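Local coordinates for protein trypsin inhibitor BGIT (Momordica charantia, PDB 1VBW) that inhibits serine endopeptidases such as trypsin, probably by presenting a substrate-like binding loop as other potato type I inhibitors do, at residues 10-15 with 22-27; 53-56 with 60-63. All blocks are in the same frame, centred on the assembly; numbering follows the deposited sequence.

Contact 1: residues 10-15 with 22-27; sequences PQLVGS and AVIERE. With K (potassium ion), chain B.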
loop_
_atom_site.group_PDB
_atom_site.type_symbol
_atom_site.label_atom_id
_atom_site.label_comp_id
_atom_site.label_asym_id
_atom_site.label_seq_id
_atom_site.Cartn_x
_atom_site.Cartn_y
_atom_site.Cartn_z
ATOM N N PRO A 10 -5.469 -2.192 -7.170
ATOM C CA PRO A 10 -6.910 -2.066 -6.804
ATOM C C PRO A 10 -7.520 -3.363 -6.376
ATOM O O PRO A 10 -8.511 -3.330 -5.608
ATOM C CB PRO A 10 -7.526 -1.551 -8.131
ATOM C CG PRO A 10 -6.591 -1.997 -9.205
ATOM C CD PRO A 10 -5.205 -1.822 -8.553
ATOM N N GLN A 11 -7.038 -4.525 -6.808
ATOM C CA GLN A 11 -7.645 -5.777 -6.428
ATOM C C GLN A 11 -7.353 -6.181 -5.005
ATOM O O GLN A 11 -7.936 -7.174 -4.523
ATOM C CB GLN A 11 -7.232 -6.939 -7.353
ATOM C CG GLN A 11 -7.660 -6.747 -8.785
ATOM C CD GLN A 11 -7.404 -8.033 -9.595
ATOM O OE1 GLN A 11 -7.776 -9.134 -9.224
ATOM N NE2 GLN A 11 -6.677 -7.888 -10.691
ATOM N N LEU A 12 -6.459 -5.468 -4.296
ATOM C CA LEU A 12 -6.153 -5.850 -2.916
ATOM C C LEU A 12 -7.136 -5.326 -1.891
ATOM O O LEU A 12 -7.060 -5.741 -0.727
ATOM C CB LEU A 12 -4.720 -5.477 -2.571
ATOM C CG LEU A 12 -3.647 -6.216 -3.373
ATOM C CD1 LEU A 12 -2.270 -5.707 -3.012
ATOM C CD2 LEU A 12 -3.725 -7.737 -3.108
ATOM N N VAL A 13 -8.090 -4.479 -2.289
ATOM C CA VAL A 13 -9.128 -4.127 -1.315
ATOM C C VAL A 13 -9.876 -5.391 -0.943
ATOM O O VAL A 13 -10.153 -6.255 -1.750
ATOM C CB VAL A 13 -10.083 -3.036 -1.806
ATOM C CG1 VAL A 13 -9.275 -1.770 -2.107
ATOM C CG2 VAL A 13 -10.908 -3.481 -3.004
ATOM N N GLY A 14 -10.182 -5.488 0.381
ATOM C CA GLY A 14 -10.826 -6.690 0.873
ATOM C C GLY A 14 -9.893 -7.776 1.285
ATOM O O GLY A 14 -10.356 -8.703 1.965
ATOM N N SER A 15 -8.622 -7.707 0.931
ATOM C CA SER A 15 -7.596 -8.639 1.357
ATOM C C SER A 15 -7.114 -8.254 2.756
ATOM O O SER A 15 -7.346 -7.153 3.224
ATOM C CB SER A 15 -6.384 -8.616 0.385
ATOM O OG SER A 15 -6.808 -9.022 -0.922
ATOM N N ALA A 22 2.747 -8.438 1.016
ATOM C CA ALA A 22 3.571 -9.363 0.289
ATOM C C ALA A 22 3.351 -9.306 -1.203
ATOM O O ALA A 22 4.305 -9.368 -1.972
ATOM C CB ALA A 22 3.239 -10.819 0.814
ATOM N N VAL A 23 2.088 -9.157 -1.655
ATOM C CA VAL A 23 1.855 -9.050 -3.093
ATOM C C VAL A 23 2.530 -7.783 -3.639
ATOM O O VAL A 23 3.205 -7.857 -4.663
ATOM C CB VAL A 23 0.352 -9.003 -3.391
ATOM C CG1 VAL A 23 0.078 -8.625 -4.853
ATOM C CG2 VAL A 23 -0.335 -10.342 -3.087
ATOM N N ILE A 24 2.317 -6.671 -2.961
ATOM C CA ILE A 24 2.861 -5.375 -3.450
ATOM C C ILE A 24 4.353 -5.464 -3.560
ATOM O O ILE A 24 4.965 -5.058 -4.565
ATOM C CB ILE A 24 2.415 -4.286 -2.451
ATOM C CG1 ILE A 24 0.925 -4.045 -2.530
ATOM C CG2 ILE A 24 3.210 -2.991 -2.707
ATOM C CD1 ILE A 24 0.383 -3.351 -1.327
ATOM N N GLU A 25 5.019 -5.948 -2.505
ATOM C CA GLU A 25 6.466 -5.904 -2.463
ATOM C C GLU A 25 7.090 -6.914 -3.406
ATOM O O GLU A 25 8.268 -6.716 -3.772
ATOM C CB GLU A 25 6.952 -6.148 -1.016
ATOM C CG GLU A 25 6.646 -4.936 -0.152
ATOM C CD GLU A 25 7.099 -5.041 1.313
ATOM O OE1 GLU A 25 7.852 -5.974 1.665
ATOM O OE2 GLU A 25 6.812 -4.104 2.061
ATOM N N ARG A 26 6.400 -7.992 -3.745
ATOM C CA ARG A 26 6.826 -8.978 -4.740
ATOM C C ARG A 26 6.638 -8.409 -6.141
ATOM O O ARG A 26 7.512 -8.551 -7.007
ATOM C CB ARG A 26 6.039 -10.310 -4.564
ATOM C CG ARG A 26 6.351 -11.221 -3.361
ATOM C CD ARG A 26 5.336 -12.224 -2.838
ATOM N NE ARG A 26 5.068 -13.295 -3.802
ATOM C CZ ARG A 26 5.533 -14.517 -3.638
ATOM N NH1 ARG A 26 6.308 -14.941 -2.684
ATOM N NH2 ARG A 26 5.116 -15.306 -4.605
ATOM N N GLU A 27 5.495 -7.767 -6.402
ATOM C CA GLU A 27 5.205 -7.275 -7.760
ATOM C C GLU A 27 6.033 -6.055 -8.119
ATOM O O GLU A 27 6.385 -5.920 -9.320
ATOM C CB GLU A 27 3.715 -6.953 -7.895
ATOM C CG GLU A 27 2.889 -8.240 -7.893
ATOM C CD GLU A 27 1.446 -8.070 -8.213
ATOM O OE1 GLU A 27 0.947 -6.953 -8.077
ATOM O OE2 GLU A 27 0.807 -9.055 -8.612
HETATM K K K B . -10.276 -7.773 -3.801
HETATM O O HOH W 1 -9.221 -9.357 -1.910
HETATM O O HOH W 2 -9.981 -9.997 -4.722
HETATM O O HOH W 3 -12.853 -7.879 -3.702
#
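Leu12 and Val23 mark the closest approach of the two backbones, their CA atoms 8.6 Å apart, so the short 3-10 segment 10-12 and helix 17-27 meet through side chains alone. Leu12, described here in one of its two modelled conformers, does the reaching. Its CB points toward the helix, and with CG anti to the carbonyl carbon (chi1 -64°) a single methyl, CD1, makes the touch on two neighbouring residues there. The closer touch is Leu12 CD1 on Ile24 CG1, at 3.6 Å; the CD1 methyl of Ile24 lies a little farther along, 3.9 Å from Leu12 CD1, and the two side chains cross obliquely. Val23 adds a looser touch, its CG1 4.2 Å from Leu12 CD1. One leucine methyl thus rests against the flank of a helical turn, a small apolar contact.

Behind Leu12 the chain swings through a type II turn from Leu12 to Ser15, closed by Ser15 N to Leu12 O at 3.0 Å, with Gly14 at positive phi. A potassium ion is held by the carbonyl oxygens of Gln11, just before the turn, and Val13 within it, each O 2.5 Å from the metal, together with three waters.

Ile24 is buried and also touches Val51 and Val53 of strand 50-55 and the loop residues Trp9, Val31 and Pro65. Leu12 packs at the margin of the core between helix 17-27 and the sheet, joining the loop ahead of the helix to the helix's later turns.

Contact 2: residues 53-56 with 60-63; sequences VWVT and IVAR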
loop_
_atom_site.group_PDB
_atom_site.type_symbol
_atom_site.label_atom_id
_atom_site.label_comp_id
_atom_site.label_asym_id
_atom_site.label_seq_id
_atom_site.Cartn_x
_atom_site.Cartn_y
_atom_site.Cartn_z
ATOM N N VAL A 53 -0.844 1.020 2.865
ATOM C CA VAL A 53 -1.878 0.019 2.885
ATOM C C VAL A 53 -2.816 0.360 4.046
ATOM O O VAL A 53 -2.491 0.094 5.182
ATOM C CB VAL A 53 -1.318 -1.392 2.999
ATOM C CG1 VAL A 53 -2.455 -2.413 2.995
ATOM C CG2 VAL A 53 -0.344 -1.682 1.845
ATOM N N TRP A 54 -3.942 1.001 3.681
ATOM C CA TRP A 54 -4.869 1.500 4.682
ATOM C C TRP A 54 -5.832 0.382 5.089
ATOM O O TRP A 54 -6.499 -0.172 4.215
ATOM C CB TRP A 54 -5.659 2.669 4.125
ATOM C CG TRP A 54 -4.819 3.887 3.856
ATOM C CD1 TRP A 54 -4.329 4.316 2.644
ATOM C CD2 TRP A 54 -4.438 4.850 4.838
ATOM N NE1 TRP A 54 -3.624 5.500 2.828
ATOM C CE2 TRP A 54 -3.683 5.848 4.161
ATOM C CE3 TRP A 54 -4.642 4.985 6.199
ATOM C CZ2 TRP A 54 -3.130 6.955 4.832
ATOM C CZ3 TRP A 54 -4.110 6.080 6.871
ATOM C CH2 TRP A 54 -3.381 7.039 6.171
ATOM N N VAL A 55 -5.894 0.097 6.381
ATOM C CA VAL A 55 -6.638 -1.075 6.853
ATOM C C VAL A 55 -7.677 -0.659 7.891
ATOM O O VAL A 55 -7.595 0.346 8.604
ATOM C CB VAL A 55 -5.727 -2.135 7.432
ATOM C CG1 VAL A 55 -4.791 -2.699 6.348
ATOM C CG2 VAL A 55 -4.950 -1.667 8.633
ATOM N N THR A 56 -8.702 -1.531 7.993
ATOM C CA THR A 56 -9.701 -1.430 9.052
ATOM C C THR A 56 -9.085 -1.869 10.385
ATOM O O THR A 56 -7.971 -2.366 10.489
ATOM C CB THR A 56 -10.909 -2.317 8.744
ATOM O OG1 THR A 56 -10.476 -3.676 8.926
ATOM C CG2 THR A 56 -11.473 -2.075 7.374
ATOM N N ILE A 60 -8.134 -5.382 7.458
ATOM C CA ILE A 60 -8.560 -5.594 6.067
ATOM C C ILE A 60 -8.281 -4.313 5.284
ATOM O O ILE A 60 -8.568 -3.229 5.714
ATOM C CB ILE A 60 -10.047 -5.973 6.014
ATOM C CG1 ILE A 60 -10.283 -7.294 6.774
ATOM C CG2 ILE A 60 -10.514 -6.067 4.582
ATOM C CD1 ILE A 60 -9.555 -8.488 6.174
ATOM N N VAL A 61 -7.725 -4.524 4.070
ATOM C CA VAL A 61 -7.443 -3.379 3.203
ATOM C C VAL A 61 -8.729 -2.695 2.750
ATOM O O VAL A 61 -9.623 -3.329 2.196
ATOM C CB VAL A 61 -6.629 -3.866 1.993
ATOM C CG1 VAL A 61 -6.295 -2.701 1.034
ATOM C CG2 VAL A 61 -5.346 -4.545 2.405
ATOM N N ALA A 62 -8.780 -1.376 2.988
ATOM C CA ALA A 62 -9.996 -0.615 2.832
ATOM C C ALA A 62 -9.853 0.533 1.846
ATOM O O ALA A 62 -10.824 1.285 1.683
ATOM C CB ALA A 62 -10.442 -0.046 4.182
ATOM N N ARG A 63 -8.696 0.691 1.233
ATOM C CA ARG A 63 -8.472 1.663 0.159
ATOM C C ARG A 63 -7.523 1.008 -0.867
ATOM O O ARG A 63 -6.705 0.163 -0.453
ATOM C CB ARG A 63 -7.786 2.943 0.637
ATOM C CG ARG A 63 -8.505 3.677 1.780
ATOM C CD ARG A 63 -9.786 4.359 1.275
ATOM N NE ARG A 63 -10.370 5.187 2.321
ATOM C CZ ARG A 63 -11.090 4.786 3.336
ATOM N NH1 ARG A 63 -11.556 5.664 4.243
ATOM N NH2 ARG A 63 -11.394 3.478 3.469
HETATM O O HOH W 4 -4.487 1.196 0.887
#
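Trp54 and Thr56 of segment 53-56 grip Ile60 and Ala62 through backbone bonds that flank Val55 and Val61, a non-hydrogen-bonded antiparallel pair forming a single bridge, with CA atoms 4.4 Å apart. Trp54 O accepts the amide of Ala62, N to O 2.9 Å, in the carbonyl plane and nearly straight (167° at the hydrogen). The indole itself leads away; it is Trp54 CB that packs on the aliphatic start of Arg63, 3.8 Å from its CG. A water joins Trp54 N to Arg63 O.

At Thr56 the bonding runs both ways. Thr56 N donates to Ile60 O at 2.8 Å, while Ile60 N returns a longer bond to Thr56 OG1 at 3.2 Å. Chi1 of 72° sets OG1 between the backbone N and carbonyl carbon, where it also accepts from Arg58 N, and leaves CG2 against Ala62 CB, 3.9 Å away. Ile60 lies alongside, pointing the same way, its CB near Thr56 OG1. A valine in place of Thr56 would probably leave the amides of Ile60 and Arg58 without their shared acceptor and let the intervening residues move more freely.

In the apolar layer, Val53 CG1 meets Val61 CG2 at 3.6 Å, and this valine pair touches Ile24 and Ala20 of helix 17-27. The chain directions differ by 120°, so the pairing is short and splayed: a three-residue connection bends the chain back at the end of strand 50-55, within the small alpha/beta fold of the potato type I inhibitors.

Contact 1 closes before contact 2 opens along the chain, yet their centres lie only about 11 Å apart, and the two touch directly. Val61 is the junction: its N lies 2.8 Å from Ser15 O and its O 2.9 Å from Gly14 N, probable hydrogen bonds that tie the potassium-binding loop of contact 1 to the segment following the bend. Val13 also packs on Arg63. Helix 17-27 serves both, with Ile24 reaching Val53 of strand 50-55, the middle strand of the mixed sheet. The N-terminal loop, helix, central strand and the run toward strand 66-67 are thereby joined into one compact body, consistent with the scaffold that carries the inhibitory loop in this family.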